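Local atomic coordinates of extracellular protein 11-1 (Passalora fulva, PDB entry 6ZUS), a protein that is a secreted zinc-binding avirulence effector of a fungal plant pathogen, probably acting during host infection and sensed by plant resistance proteins. Residues Val9-Trp13 against Tyr104-Leu109; Thr55-Gln61 against Cys74-Ala80. All coordinates share one frame; numbering follows the deposited sequence.

Interaction 1. Residues Val9-Trp13 against Tyr104-Leu109; sequences VALKW and YTERVL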
loop_
_atom_site.group_PDB
_atom_site.type_symbol
_atom_site.label_atom_id
_atom_site.label_comp_id
_atom_site.label_asym_id
_atom_site.label_seq_id
_atom_site.Cartn_x
_atom_site.Cartn_y
_atom_site.Cartn_z
ATOM N N VAL A 9 -4.054 -9.289 1.599
ATOM C CA VAL A 9 -3.974 -8.096 0.708
ATOM C C VAL A 9 -2.508 -7.635 0.678
ATOM O O VAL A 9 -1.941 -7.348 1.756
ATOM C CB VAL A 9 -4.931 -6.963 1.129
ATOM C CG1 VAL A 9 -4.800 -5.788 0.167
ATOM C CG2 VAL A 9 -6.384 -7.424 1.200
ATOM N N ALA A 10 -1.900 -7.625 -0.523
ATOM C CA ALA A 10 -0.573 -7.051 -0.817
ATOM C C ALA A 10 -0.765 -5.531 -0.941
ATOM O O ALA A 10 -1.460 -5.113 -1.852
ATOM C CB ALA A 10 0.011 -7.638 -2.072
ATOM N N LEU A 11 -0.187 -4.766 -0.029
ATOM C CA LEU A 11 -0.334 -3.272 0.063
ATOM C C LEU A 11 1.000 -2.620 -0.283
ATOM O O LEU A 11 2.092 -3.159 0.088
ATOM C CB LEU A 11 -0.748 -2.880 1.479
ATOM C CG LEU A 11 -2.106 -3.411 1.950
ATOM C CD1 LEU A 11 -2.191 -3.372 3.447
ATOM C CD2 LEU A 11 -3.237 -2.622 1.342
ATOM N N LYS A 12 0.920 -1.460 -0.892
ATOM C CA LYS A 12 2.141 -0.678 -1.205
ATOM C C LYS A 12 1.815 0.815 -1.196
ATOM O O LYS A 12 0.790 1.235 -1.796
ATOM C CB LYS A 12 2.759 -1.148 -2.521
ATOM C CG LYS A 12 4.035 -0.428 -2.870
ATOM C CD LYS A 12 4.847 -1.148 -3.881
ATOM C CE LYS A 12 4.463 -0.878 -5.293
ATOM N NZ LYS A 12 5.654 -1.044 -6.176
ATOM N N TRP A 13 2.619 1.519 -0.425
ATOM C CA TRP A 13 2.607 2.992 -0.258
ATOM C C TRP A 13 3.668 3.553 -1.193
ATOM O O TRP A 13 4.825 3.057 -1.189
ATOM C CB TRP A 13 2.900 3.320 1.183
ATOM C CG TRP A 13 2.849 4.769 1.492
ATOM C CD1 TRP A 13 1.810 5.445 2.067
ATOM C CD2 TRP A 13 3.932 5.707 1.341
ATOM N NE1 TRP A 13 2.168 6.742 2.274
ATOM C CE2 TRP A 13 3.447 6.952 1.818
ATOM C CE3 TRP A 13 5.248 5.633 0.867
ATOM C CZ2 TRP A 13 4.233 8.098 1.827
ATOM C CZ3 TRP A 13 6.025 6.780 0.855
ATOM C CH2 TRP A 13 5.512 7.985 1.325
ATOM N N TYR A 104 -10.576 -0.278 1.426
ATOM C CA TYR A 104 -9.741 -0.785 2.547
ATOM C C TYR A 104 -8.343 -0.151 2.452
ATOM O O TYR A 104 -7.839 0.400 3.433
ATOM C CB TYR A 104 -9.680 -2.309 2.552
ATOM C CG TYR A 104 -8.625 -2.867 3.466
ATOM C CD1 TYR A 104 -8.790 -2.957 4.847
ATOM C CD2 TYR A 104 -7.435 -3.345 2.953
ATOM C CE1 TYR A 104 -7.794 -3.444 5.685
ATOM C CE2 TYR A 104 -6.426 -3.832 3.769
ATOM C CZ TYR A 104 -6.594 -3.889 5.137
ATOM O OH TYR A 104 -5.552 -4.368 5.874
ATOM N N THR A 105 -7.680 -0.260 1.293
ATOM C CA THR A 105 -6.308 0.273 1.082
ATOM C C THR A 105 -6.293 1.769 1.377
ATOM O O THR A 105 -5.400 2.280 2.093
ATOM C CB THR A 105 -5.791 -0.033 -0.335
ATOM O OG1 THR A 105 -5.839 -1.452 -0.523
ATOM C CG2 THR A 105 -4.404 0.565 -0.498
ATOM N N GLU A 106 -7.273 2.495 0.858
ATOM C CA GLU A 106 -7.321 3.971 1.059
ATOM C C GLU A 106 -7.488 4.325 2.543
ATOM O O GLU A 106 -6.801 5.276 2.981
ATOM C CB GLU A 106 -8.398 4.581 0.172
ATOM C CG GLU A 106 -8.024 4.502 -1.268
ATOM C CD GLU A 106 -9.036 5.149 -2.204
ATOM O OE1 GLU A 106 -10.179 5.398 -1.708
ATOM O OE2 GLU A 106 -8.678 5.480 -3.388
ATOM N N ARG A 107 -8.275 3.550 3.315
ATOM C CA ARG A 107 -8.403 3.774 4.792
ATOM C C ARG A 107 -7.089 3.471 5.521
ATOM O O ARG A 107 -6.687 4.258 6.384
ATOM C CB ARG A 107 -9.561 2.976 5.395
ATOM C CG ARG A 107 -10.926 3.459 4.895
ATOM C CD ARG A 107 -12.046 2.931 5.781
ATOM N NE ARG A 107 -11.992 1.476 5.933
ATOM C CZ ARG A 107 -12.558 0.602 5.108
ATOM N NH1 ARG A 107 -13.322 1.020 4.121
ATOM N NH2 ARG A 107 -12.423 -0.699 5.328
ATOM N N VAL A 108 -6.431 2.379 5.176
ATOM C CA VAL A 108 -5.246 1.879 5.918
ATOM C C VAL A 108 -4.002 2.709 5.552
ATOM O O VAL A 108 -3.210 3.003 6.473
ATOM C CB VAL A 108 -5.092 0.368 5.637
ATOM C CG1 VAL A 108 -3.720 -0.155 6.013
ATOM C CG2 VAL A 108 -6.215 -0.388 6.346
ATOM N N LEU A 109 -3.751 2.977 4.259
ATOM C CA LEU A 109 -2.555 3.706 3.778
ATOM C C LEU A 109 -2.825 5.218 3.731
ATOM O O LEU A 109 -1.828 5.999 3.765
ATOM C CB LEU A 109 -2.104 3.176 2.404
ATOM C CG LEU A 109 -1.084 2.033 2.450
ATOM C CD1 LEU A 109 -1.649 0.806 3.144
ATOM C CD2 LEU A 109 -0.558 1.646 1.081
HETATM O O HOH W 1 0.058 8.104 3.818
#

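Interaction 2. Residues Thr55-Gln61 against Cys74-Ala80; sequences TAIPKIQ and CICSVQA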
loop_
_atom_site.group_PDB
_atom_site.type_symbol
_atom_site.label_atom_id
_atom_site.label_comp_id
_atom_site.label_asym_id
_atom_site.label_seq_id
_atom_site.Cartn_x
_atom_site.Cartn_y
_atom_site.Cartn_z
ATOM N N THR A 55 6.418 -8.293 7.493
ATOM C CA THR A 55 7.605 -7.409 7.486
ATOM C C THR A 55 7.484 -6.466 6.279
ATOM O O THR A 55 7.059 -6.921 5.198
ATOM C CB THR A 55 8.896 -8.245 7.404
ATOM O OG1 THR A 55 8.933 -8.979 8.631
ATOM C CG2 THR A 55 10.128 -7.389 7.255
ATOM N N ALA A 56 7.736 -5.192 6.507
ATOM C CA ALA A 56 7.667 -4.164 5.433
ATOM C C ALA A 56 8.957 -4.262 4.598
ATOM O O ALA A 56 10.030 -4.505 5.166
ATOM C CB ALA A 56 7.454 -2.822 6.051
ATOM N N ILE A 57 8.854 -4.027 3.296
ATOM C CA ILE A 57 10.004 -4.021 2.358
ATOM C C ILE A 57 10.054 -2.662 1.651
ATOM O O ILE A 57 9.284 -2.456 0.708
ATOM C CB ILE A 57 9.842 -5.186 1.378
ATOM C CG1 ILE A 57 9.776 -6.516 2.140
ATOM C CG2 ILE A 57 10.958 -5.182 0.332
ATOM C CD1 ILE A 57 9.596 -7.696 1.245
ATOM N N PRO A 58 10.932 -1.743 2.099
ATOM C CA PRO A 58 11.245 -0.517 1.351
ATOM C C PRO A 58 11.887 -0.788 -0.011
ATOM O O PRO A 58 12.609 -1.780 -0.219
ATOM C CB PRO A 58 12.156 0.319 2.270
ATOM C CG PRO A 58 11.918 -0.264 3.638
ATOM C CD PRO A 58 11.619 -1.747 3.400
ATOM N N LYS A 59 11.623 0.098 -0.969
ATOM C CA LYS A 59 12.236 -0.005 -2.303
ATOM C C LYS A 59 12.449 1.415 -2.812
ATOM O O LYS A 59 11.610 2.302 -2.529
ATOM C CB LYS A 59 11.342 -0.815 -3.235
ATOM C CG LYS A 59 11.946 -1.123 -4.593
ATOM C CD LYS A 59 10.901 -1.267 -5.707
ATOM C CE LYS A 59 9.895 -2.386 -5.489
ATOM N NZ LYS A 59 9.244 -2.816 -6.756
ATOM N N ILE A 60 13.513 1.614 -3.584
ATOM C CA ILE A 60 13.845 2.930 -4.212
ATOM C C ILE A 60 14.184 2.621 -5.671
ATOM O O ILE A 60 14.980 1.689 -5.916
ATOM C CB ILE A 60 14.977 3.624 -3.448
ATOM C CG1 ILE A 60 14.630 3.839 -1.971
ATOM C CG2 ILE A 60 15.389 4.926 -4.143
ATOM C CD1 ILE A 60 15.783 4.414 -1.130
ATOM N N GLN A 61 13.497 3.256 -6.592
ATOM C CA GLN A 61 13.700 3.115 -8.050
ATOM C C GLN A 61 14.035 4.520 -8.578
ATOM O O GLN A 61 13.452 5.520 -8.078
ATOM C CB GLN A 61 12.447 2.665 -8.809
ATOM C CG GLN A 61 11.833 1.379 -8.317
ATOM C CD GLN A 61 10.455 1.201 -8.934
ATOM O OE1 GLN A 61 10.322 1.056 -10.161
ATOM N NE2 GLN A 61 9.434 1.280 -8.076
ATOM N N CYS A 74 12.035 9.489 -9.287
ATOM C CA CYS A 74 12.216 8.629 -8.108
ATOM C C CYS A 74 10.881 7.990 -7.767
ATOM O O CYS A 74 9.866 8.712 -7.727
ATOM C CB CYS A 74 12.677 9.380 -6.871
ATOM S SG CYS A 74 14.210 10.254 -7.209
ATOM N N ILE A 75 10.909 6.696 -7.463
ATOM C CA ILE A 75 9.713 6.010 -6.914
ATOM C C ILE A 75 10.158 5.357 -5.609
ATOM O O ILE A 75 11.013 4.469 -5.679
ATOM C CB ILE A 75 9.057 5.039 -7.897
ATOM C CG1 ILE A 75 8.672 5.752 -9.199
ATOM C CG2 ILE A 75 7.865 4.356 -7.229
ATOM C CD1 ILE A 75 8.335 4.814 -10.339
ATOM N N CYS A 76 9.735 5.915 -4.484
ATOM C CA CYS A 76 10.087 5.434 -3.127
ATOM C C CYS A 76 8.849 4.735 -2.579
ATOM O O CYS A 76 7.770 5.333 -2.621
ATOM C CB CYS A 76 10.546 6.596 -2.267
ATOM S SG CYS A 76 11.995 7.339 -3.071
ATOM N N SER A 77 8.955 3.466 -2.190
ATOM C CA SER A 77 7.748 2.691 -1.844
ATOM C C SER A 77 8.070 1.799 -0.662
ATOM O O SER A 77 9.269 1.520 -0.373
ATOM C CB SER A 77 7.244 1.918 -3.015
ATOM O OG SER A 77 8.217 0.954 -3.427
ATOM N N VAL A 78 7.025 1.422 0.046
ATOM C CA VAL A 78 7.157 0.381 1.102
ATOM C C VAL A 78 5.936 -0.531 0.959
ATOM O O VAL A 78 4.810 -0.019 0.741
ATOM C CB VAL A 78 7.325 1.013 2.485
ATOM C CG1 VAL A 78 6.178 1.928 2.896
ATOM C CG2 VAL A 78 7.583 -0.045 3.531
ATOM N N GLN A 79 6.181 -1.844 1.004
ATOM C CA GLN A 79 5.126 -2.846 0.776
ATOM C C GLN A 79 5.111 -3.833 1.945
ATOM O O GLN A 79 6.143 -4.080 2.574
ATOM C CB GLN A 79 5.276 -3.505 -0.581
ATOM C CG GLN A 79 6.546 -4.310 -0.692
ATOM C CD GLN A 79 6.865 -4.580 -2.144
ATOM O OE1 GLN A 79 7.405 -3.717 -2.860
ATOM N NE2 GLN A 79 6.520 -5.791 -2.559
ATOM N N ALA A 80 3.927 -4.337 2.227
ATOM C CA ALA A 80 3.684 -5.376 3.234
ATOM C C ALA A 80 2.342 -6.032 2.906
ATOM O O ALA A 80 1.503 -5.451 2.158
ATOM C CB ALA A 80 3.730 -4.761 4.619
HETATM O O HOH W 2 8.112 -1.419 -1.796
HETATM O O HOH W 3 9.902 1.761 -5.404
#

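Interaction 1. Residues Val9-Trp13 against Tyr104-Leu109
With CG anti to its carbonyl carbon (chi1 -63°), Leu11 lays CD2 against Thr105 of the helix, while Leu109 adopts an intermediate chi1 of -91° that carries its two methyls against the strand. This is helix-on-sheet packing: helix 101-109 lies against one face of the four-stranded antiparallel sheet, the short segments running at 50° to each other. The side chains of Leu11 and Thr105 run alongside each other, pointing opposite ways, CD2 of Leu11 lying 3.4 Å from OG1 and 3.9 Å from CG2 of Thr105. That hydroxyl spends its hydrogen bond on Val101 O, one turn back in the helix; against the leucine methyl it makes a van der Waals contact. Tyr104 CE2 approaches the same methyl obliquely, with Val9 CB beside it; the phenol oxygen is held by Gln48. The two methyls of Leu109 spread along the strand: CD1 packs on Leu11 CB at 4.1 Å, and CD2 sits 3.8 Å from Trp13 CB, close to the Lys12 carbonyl. Trp41 lies against both leucines. Beyond Leu109 one ordered water joins the two segments, lying in the indole plane to accept from Trp13 NE1 at 2.9 Å and donating to Leu109 O at 2.8 Å.

Interaction 2. Residues Thr55-Gln61 against Cys74-Ala80
The 57-61 and 74-80 strands run antiparallel (158° between segment axes), joined by six backbone hydrogen bonds through the hydrogen-bonded pairs Ile57-Gln79, Lys59-Ser77 and Gln61-Ile75. On the face carrying Lys59, Ser77 OG stands between backbone N and carbonyl carbon (chi1 63°) and meets Lys59 CB at 3.6 Å. From there it connects two ordered waters. One accepts from Ser77 OG and donates to Ile57 O and to Gln79 OE1. The other donates to Ser77 OG at 2.7 Å and to Ile75 O, and accepts from Gln61 NE2 at 2.8 Å. The Gln61 amide is thereby held over Ile75, its NE2 3.6 Å from CG2 of that isoleucine. The Lys59 chain, bent at chi3, crosses Gln79 at a slant, its CE approaching OE1 of Gln79.

These strands form a beta hairpin in which 57-64 is an outermost strand of the sheet within the chain, while 71-86 also bonds to strand 6-20. Ile57 N to Gln79 O is short, 2.8 Å, with the donor in the carbonyl plane; the return bond from Gln79 N to Ile57 O stretches to 3.2 Å, and its donor lies 53° out of the plane of the Ile57 carbonyl. Pro58 faces Val78 in a non-hydrogen-bonded pair, a place where its lack of an N-H costs this pairing nothing, and its CA-H points at Ser77 O.

The reverse face is apolar. Ala56 CB lies 3.8 Å from Val78 CG2, which also neighbours the Pro58 ring, and helix 31-40 packs there, Leu34 and Tyr31 on Pro58 and Phe38 on Ala56 and Ala80. Cys76 is tied by a disulfide to Cys29 and Cys74 to Cys25, and Ile60 CG2 rests 4.3 Å from Cys76 SG.

In the fold
Both interactions reach the same sheet, and interaction 2 is nested inside the chain loop that interaction 1 closes. Strands 6-20 and 71-86 are neighbours, so the contacts touch through the backbone: Leu11 N lies 2.8 Å from Ala80 O and Trp13 N 2.9 Å from Val78 O, both probable hydrogen bonds. Interaction 1 is buried near the centre of the chain and joins strand to helix by apolar packing, its one polar link a water bridge. Interaction 2, partly exposed, builds an edge of the sheet from backbone hydrogen bonds, with a mixed face where waters bridge Ser77, Gln61 and Gln79. Helix 31-40 meets both, Leu34 touching Trp13 and Pro58. A zinc ion lies near Trp13 and Cys76.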